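Local coordinates for protein uricase (Bacillus fastidiosus, PDB 4R8X) that probably catalyses, as a urate oxidase, the oxidation of urate to 5-hydroxyisourate, the first step of urate degradation to (S)-allantoin, at residues 221-226 and 260-265; 255-260 and 317-322. All coordinates share one frame; numbering follows the deposited sequence.

Contact 1. Residues 221-226 and 260-265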
loop_
_atom_site.group_PDB
_atom_site.type_symbol
_atom_site.label_atom_id
_atom_site.label_comp_id
_atom_site.label_asym_id
_atom_site.label_seq_id
_atom_site.Cartn_x
_atom_site.Cartn_y
_atom_site.Cartn_z
ATOM N N ASN D 221 -3.722 -3.401 37.821
ATOM C CA ASN D 221 -3.888 -4.713 37.210
ATOM C C ASN D 221 -4.059 -4.673 35.700
ATOM O O ASN D 221 -4.271 -5.718 35.080
ATOM C CB ASN D 221 -5.088 -5.434 37.809
ATOM C CG ASN D 221 -4.948 -5.646 39.289
ATOM O OD1 ASN D 221 -3.838 -5.767 39.807
ATOM N ND2 ASN D 221 -6.074 -5.686 39.985
ATOM N N TYR D 222 -3.994 -3.474 35.115
ATOM C CA TYR D 222 -4.104 -3.314 33.669
ATOM C C TYR D 222 -2.734 -3.377 33.028
ATOM O O TYR D 222 -1.810 -2.686 33.458
ATOM C CB TYR D 222 -4.769 -1.985 33.292
ATOM C CG TYR D 222 -4.917 -1.850 31.785
ATOM C CD1 TYR D 222 -5.894 -2.576 31.112
ATOM C CD2 TYR D 222 -4.056 -1.045 31.029
ATOM C CE1 TYR D 222 -6.041 -2.498 29.746
ATOM C CE2 TYR D 222 -4.194 -0.962 29.647
ATOM C CZ TYR D 222 -5.184 -1.704 29.010
ATOM O OH TYR D 222 -5.341 -1.625 27.649
ATOM N N VAL D 223 -2.613 -4.200 31.993
ATOM C CA VAL D 223 -1.356 -4.321 31.273
ATOM C C VAL D 223 -1.395 -3.428 30.038
ATOM O O VAL D 223 -2.111 -3.708 29.084
ATOM C CB VAL D 223 -1.079 -5.781 30.868
ATOM C CG1 VAL D 223 0.273 -5.895 30.170
ATOM C CG2 VAL D 223 -1.115 -6.681 32.097
ATOM N N ALA D 224 -0.622 -2.349 30.056
ATOM C CA ALA D 224 -0.552 -1.459 28.904
ATOM C C ALA D 224 0.335 -2.066 27.824
ATOM O O ALA D 224 1.441 -2.548 28.112
ATOM C CB ALA D 224 -0.032 -0.085 29.314
ATOM N N ALA D 225 -0.157 -2.056 26.585
ATOM C CA ALA D 225 0.610 -2.570 25.445
ATOM C C ALA D 225 1.986 -1.919 25.353
ATOM O O ALA D 225 2.947 -2.555 24.945
ATOM C CB ALA D 225 -0.167 -2.393 24.129
ATOM N N GLU D 226 2.081 -0.653 25.746
ATOM C CA GLU D 226 3.355 0.053 25.716
ATOM C C GLU D 226 4.371 -0.564 26.666
ATOM O O GLU D 226 5.576 -0.570 26.382
ATOM C CB GLU D 226 3.148 1.529 26.055
ATOM C CG GLU D 226 2.461 2.320 24.948
ATOM C CD GLU D 226 0.936 2.282 25.002
ATOM O OE1 GLU D 226 0.316 3.042 24.234
ATOM O OE2 GLU D 226 0.357 1.514 25.797
ATOM N N PRO D 260 1.724 -11.304 36.603
ATOM C CA PRO D 260 1.221 -12.616 37.032
ATOM C C PRO D 260 -0.253 -12.829 36.698
ATOM O O PRO D 260 -0.715 -13.975 36.675
ATOM C CB PRO D 260 1.405 -12.584 38.555
ATOM C CG PRO D 260 2.471 -11.591 38.800
ATOM C CD PRO D 260 2.323 -10.549 37.718
ATOM N N GLN D 261 -0.980 -11.743 36.448
ATOM C CA GLN D 261 -2.407 -11.834 36.177
ATOM C C GLN D 261 -2.711 -12.230 34.725
ATOM O O GLN D 261 -3.872 -12.401 34.352
ATOM C CB GLN D 261 -3.135 -10.539 36.584
ATOM C CG GLN D 261 -2.998 -9.364 35.605
ATOM C CD GLN D 261 -1.743 -8.539 35.826
ATOM O OE1 GLN D 261 -0.707 -9.053 36.247
ATOM N NE2 GLN D 261 -1.829 -7.248 35.528
ATOM N N LEU D 262 -1.664 -12.373 33.912
ATOM C CA LEU D 262 -1.818 -12.876 32.543
ATOM C C LEU D 262 -1.671 -14.398 32.508
ATOM O O LEU D 262 -0.817 -14.952 33.197
ATOM C CB LEU D 262 -0.776 -12.250 31.608
ATOM C CG LEU D 262 -0.776 -10.732 31.462
ATOM C CD1 LEU D 262 0.270 -10.300 30.439
ATOM C CD2 LEU D 262 -2.167 -10.246 31.070
ATOM N N THR D 263 -2.501 -15.073 31.712
ATOM C CA THR D 263 -2.401 -16.525 31.583
ATOM C C THR D 263 -1.492 -16.936 30.439
ATOM O O THR D 263 -0.881 -18.002 30.479
ATOM C CB THR D 263 -3.764 -17.183 31.339
ATOM O OG1 THR D 263 -4.358 -16.629 30.158
ATOM C CG2 THR D 263 -4.677 -16.980 32.527
ATOM N N GLU D 264 -1.405 -16.091 29.415
ATOM C CA GLU D 264 -0.584 -16.414 28.263
ATOM C C GLU D 264 -0.180 -15.182 27.481
ATOM O O GLU D 264 -0.851 -14.148 27.513
ATOM C CB GLU D 264 -1.303 -17.399 27.331
ATOM C CG GLU D 264 -2.392 -16.773 26.469
ATOM C CD GLU D 264 -2.735 -17.601 25.233
ATOM O OE1 GLU D 264 -2.554 -17.099 24.101
ATOM O OE2 GLU D 264 -3.198 -18.749 25.386
ATOM N N VAL D 265 0.935 -15.317 26.774
ATOM C CA VAL D 265 1.395 -14.323 25.816
ATOM C C VAL D 265 1.603 -15.033 24.487
ATOM O O VAL D 265 2.196 -16.100 24.436
ATOM C CB VAL D 265 2.721 -13.690 26.275
ATOM C CG1 VAL D 265 3.206 -12.690 25.242
ATOM C CG2 VAL D 265 2.537 -13.007 27.626
HETATM O O HOH W 1 -0.343 -4.702 35.863
#
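The carboxamide of Gln261 meets the 221-226 segment by a face and an edge. CG2 of Val223 stands over one face of the amide at NE2, 3.6 Å away. At the edge, NE2 of Gln261 donates to O of Asn221 at 2.9 Å, and this oxygen lies close to the amide plane. From the acceptor's side the geometry differs, because the nitrogen stands above the carbonyl plane of Asn221, 61° out of it. The bond is nevertheless fairly straight, with an N-H...O angle of 159°. It joins two connecting stretches of the uricase fold, the one entering helix 225-238 and the turn between helix 244-258 and strand 262-271 of the large antiparallel sheet. Gln261 reaches across with its chain bent at chi2 (-85°), which turns CD aside. The same NE2 also donates to a water at 3.0 Å, whose further link to O of Tyr222 is weak.

The apolar part of the contact is the pair Val223 and Leu262. The backbone N of Val223 is held by the hydroxyl of Tyr208, while Ile255 and Leu256 of helix 244-258 pack against Leu262. The two side chains meet tip to tip, CG2 of Val223 3.9 Å from CD2 of Leu262.

Contact 2. Residues 255-260 and 317-322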
loop_
_atom_site.group_PDB
_atom_site.type_symbol
_atom_site.label_atom_id
_atom_site.label_comp_id
_atom_site.label_asym_id
_atom_site.label_seq_id
_atom_site.Cartn_x
_atom_site.Cartn_y
_atom_site.Cartn_z
ATOM N N ILE D 255 7.336 -11.161 30.201
ATOM C CA ILE D 255 6.024 -10.523 30.317
ATOM C C ILE D 255 5.179 -11.230 31.386
ATOM O O ILE D 255 4.585 -10.590 32.251
ATOM C CB ILE D 255 5.272 -10.501 28.957
ATOM C CG1 ILE D 255 6.015 -9.651 27.914
ATOM C CG2 ILE D 255 3.859 -9.995 29.149
ATOM C CD1 ILE D 255 5.593 -9.934 26.486
ATOM N N LEU D 256 5.139 -12.557 31.326
ATOM C CA LEU D 256 4.427 -13.350 32.324
ATOM C C LEU D 256 4.956 -13.123 33.749
ATOM O O LEU D 256 4.186 -13.108 34.719
ATOM C CB LEU D 256 4.493 -14.824 31.941
ATOM C CG LEU D 256 3.737 -15.168 30.653
ATOM C CD1 LEU D 256 4.047 -16.575 30.152
ATOM C CD2 LEU D 256 2.232 -14.986 30.828
ATOM N N ASP D 257 6.270 -12.950 33.872
ATOM C CA ASP D 257 6.918 -12.677 35.153
ATOM C C ASP D 257 6.469 -11.337 35.737
ATOM O O ASP D 257 6.127 -11.235 36.921
ATOM C CB ASP D 257 8.438 -12.692 34.967
ATOM C CG ASP D 257 9.192 -13.077 36.228
ATOM O OD1 ASP D 257 8.569 -13.290 37.294
ATOM O OD2 ASP D 257 10.435 -13.179 36.143
ATOM N N ARG D 258 6.475 -10.303 34.898
ATOM C CA ARG D 258 6.079 -8.972 35.332
ATOM C C ARG D 258 4.585 -8.866 35.602
ATOM O O ARG D 258 4.156 -8.079 36.452
ATOM C CB ARG D 258 6.467 -7.927 34.292
ATOM C CG ARG D 258 7.948 -7.795 34.082
ATOM C CD ARG D 258 8.682 -7.531 35.388
ATOM N NE ARG D 258 10.111 -7.406 35.138
ATOM C CZ ARG D 258 11.068 -7.896 35.916
ATOM N NH1 ARG D 258 10.762 -8.555 37.023
ATOM N NH2 ARG D 258 12.337 -7.727 35.582
ATOM N N PHE D 259 3.794 -9.647 34.871
ATOM C CA PHE D 259 2.341 -9.561 34.995
ATOM C C PHE D 259 1.725 -10.926 35.315
ATOM O O PHE D 259 1.250 -11.625 34.423
ATOM C CB PHE D 259 1.727 -8.966 33.727
ATOM C CG PHE D 259 2.290 -7.617 33.364
ATOM C CD1 PHE D 259 2.061 -6.521 34.183
ATOM C CD2 PHE D 259 3.050 -7.444 32.214
ATOM C CE1 PHE D 259 2.568 -5.270 33.864
ATOM C CE2 PHE D 259 3.571 -6.188 31.892
ATOM C CZ PHE D 259 3.330 -5.104 32.719
ATOM N N PRO D 260 1.724 -11.304 36.603
ATOM C CA PRO D 260 1.221 -12.616 37.032
ATOM C C PRO D 260 -0.253 -12.829 36.698
ATOM O O PRO D 260 -0.715 -13.975 36.675
ATOM C CB PRO D 260 1.405 -12.584 38.555
ATOM C CG PRO D 260 2.471 -11.591 38.800
ATOM C CD PRO D 260 2.323 -10.549 37.718
ATOM N N SER D 317 17.997 -23.654 33.813
ATOM C CA SER D 317 17.351 -22.537 33.123
ATOM C C SER D 317 18.314 -21.394 32.822
ATOM O O SER D 317 19.183 -21.070 33.630
ATOM C CB SER D 317 16.156 -22.011 33.928
ATOM O OG SER D 317 15.539 -20.911 33.275
ATOM N N GLU D 318 18.144 -20.788 31.652
ATOM C CA GLU D 318 18.912 -19.611 31.272
ATOM C C GLU D 318 18.106 -18.336 31.485
ATOM O O GLU D 318 18.616 -17.235 31.293
ATOM C CB GLU D 318 19.365 -19.711 29.814
ATOM C CG GLU D 318 20.360 -20.826 29.555
ATOM C CD GLU D 318 20.795 -20.889 28.106
ATOM O OE1 GLU D 318 20.058 -20.366 27.244
ATOM O OE2 GLU D 318 21.872 -21.457 27.830
ATOM N N TYR D 319 16.845 -18.484 31.883
ATOM C CA TYR D 319 15.986 -17.326 32.092
ATOM C C TYR D 319 16.464 -16.407 33.211
ATOM O O TYR D 319 16.685 -16.844 34.346
ATOM C CB TYR D 319 14.540 -17.751 32.361
ATOM C CG TYR D 319 13.655 -16.577 32.719
ATOM C CD1 TYR D 319 13.316 -15.629 31.764
ATOM C CD2 TYR D 319 13.199 -16.393 34.020
ATOM C CE1 TYR D 319 12.525 -14.553 32.078
ATOM C CE2 TYR D 319 12.404 -15.312 34.349
ATOM C CZ TYR D 319 12.077 -14.393 33.371
ATOM O OH TYR D 319 11.290 -13.311 33.668
ATOM N N VAL D 320 16.614 -15.126 32.877
ATOM C CA VAL D 320 16.949 -14.096 33.851
ATOM C C VAL D 320 16.108 -12.851 33.596
ATOM O O VAL D 320 15.759 -12.544 32.460
ATOM C CB VAL D 320 18.446 -13.706 33.805
ATOM C CG1 VAL D 320 19.327 -14.887 34.200
ATOM C CG2 VAL D 320 18.823 -13.180 32.432
ATOM N N ALA D 321 15.775 -12.140 34.664
ATOM C CA ALA D 321 15.041 -10.893 34.551
ATOM C C ALA D 321 15.676 -9.851 35.456
ATOM O O ALA D 321 16.347 -10.186 36.434
ATOM C CB ALA D 321 13.575 -11.100 34.915
ATOM N N LEU D 322 15.478 -8.584 35.119
ATOM C CA LEU D 322 15.986 -7.497 35.946
ATOM C C LEU D 322 15.399 -7.575 37.351
ATOM O O LEU D 322 14.251 -7.989 37.522
ATOM C CB LEU D 322 15.644 -6.151 35.311
ATOM C CG LEU D 322 16.360 -5.846 33.997
ATOM C CD1 LEU D 322 15.826 -4.562 33.376
ATOM C CD2 LEU D 322 17.859 -5.760 34.232
ATOM O OXT LEU D 322 16.052 -7.230 38.343
#
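Two hydrogen bonds join Asp257 and Arg258 to the C-terminal tail. The hydroxyl of Tyr319 donates to Asp257, OH to OD2 at 2.6 Å; OD2 accepts through its anti lone pair and lies at the edge of the Tyr319 ring, in its plane. Carboxylate and ring planes are turned 50° apart. CG of Tyr319 is anti to its backbone N (chi1 174°), which places the root of the ring on the side of Asp257. NH2 of Arg258 donates to the terminal oxygen O of Leu322 at 2.7 Å (N-H...O 153°), a hydrogen bond that the charges of a guanidinium and a terminal carboxylate would probably strengthen. Salt bridges from OD1 of Asp257 to Lys312 and from NE of Arg258 to Glu30 give both side chains a second partner.

The irregular tail after helix 305-312 runs past the C-terminal end of helix 244-258, and the segment 317-322 opens with an ST turn in which OG of Ser317 accepts from N of Tyr319. The Tyr319 side chain also touches His250, Leu253 and Thr254 of helix 244-258. Farther out, CB of Ala321 approaches NH2 of Arg258 obliquely at 3.7 Å, and CB of Leu322 comes equally near the same nitrogen. The Leu322 side chain packs on Pro29 and Glu30 of its own chain and on Gly124 of a neighbouring subunit.

In the fold
Contacts 1 and 2 have centres about 13 Å apart and overlap at Pro260 in sequence; Asp257 and Arg258 serve contact 2, Gln261 and Leu262 contact 1. Their segments alternate along the chain, and side chains of the two contacts touch: CG1 of Val223 lies 3.7 Å from CE2 of Phe259, and CG2 of Val265 lies 3.6 Å from CG2 of Ile255. Gln305 ties them further, since its NE2 is hydrogen-bonded to O of both Leu256 and Leu262. Contact 1 is buried, its centre about 11 Å from the chain centre, whereas contact 2 lies at the surface, its centre about 19 Å out. Both are away from the predicted urate-binding residues.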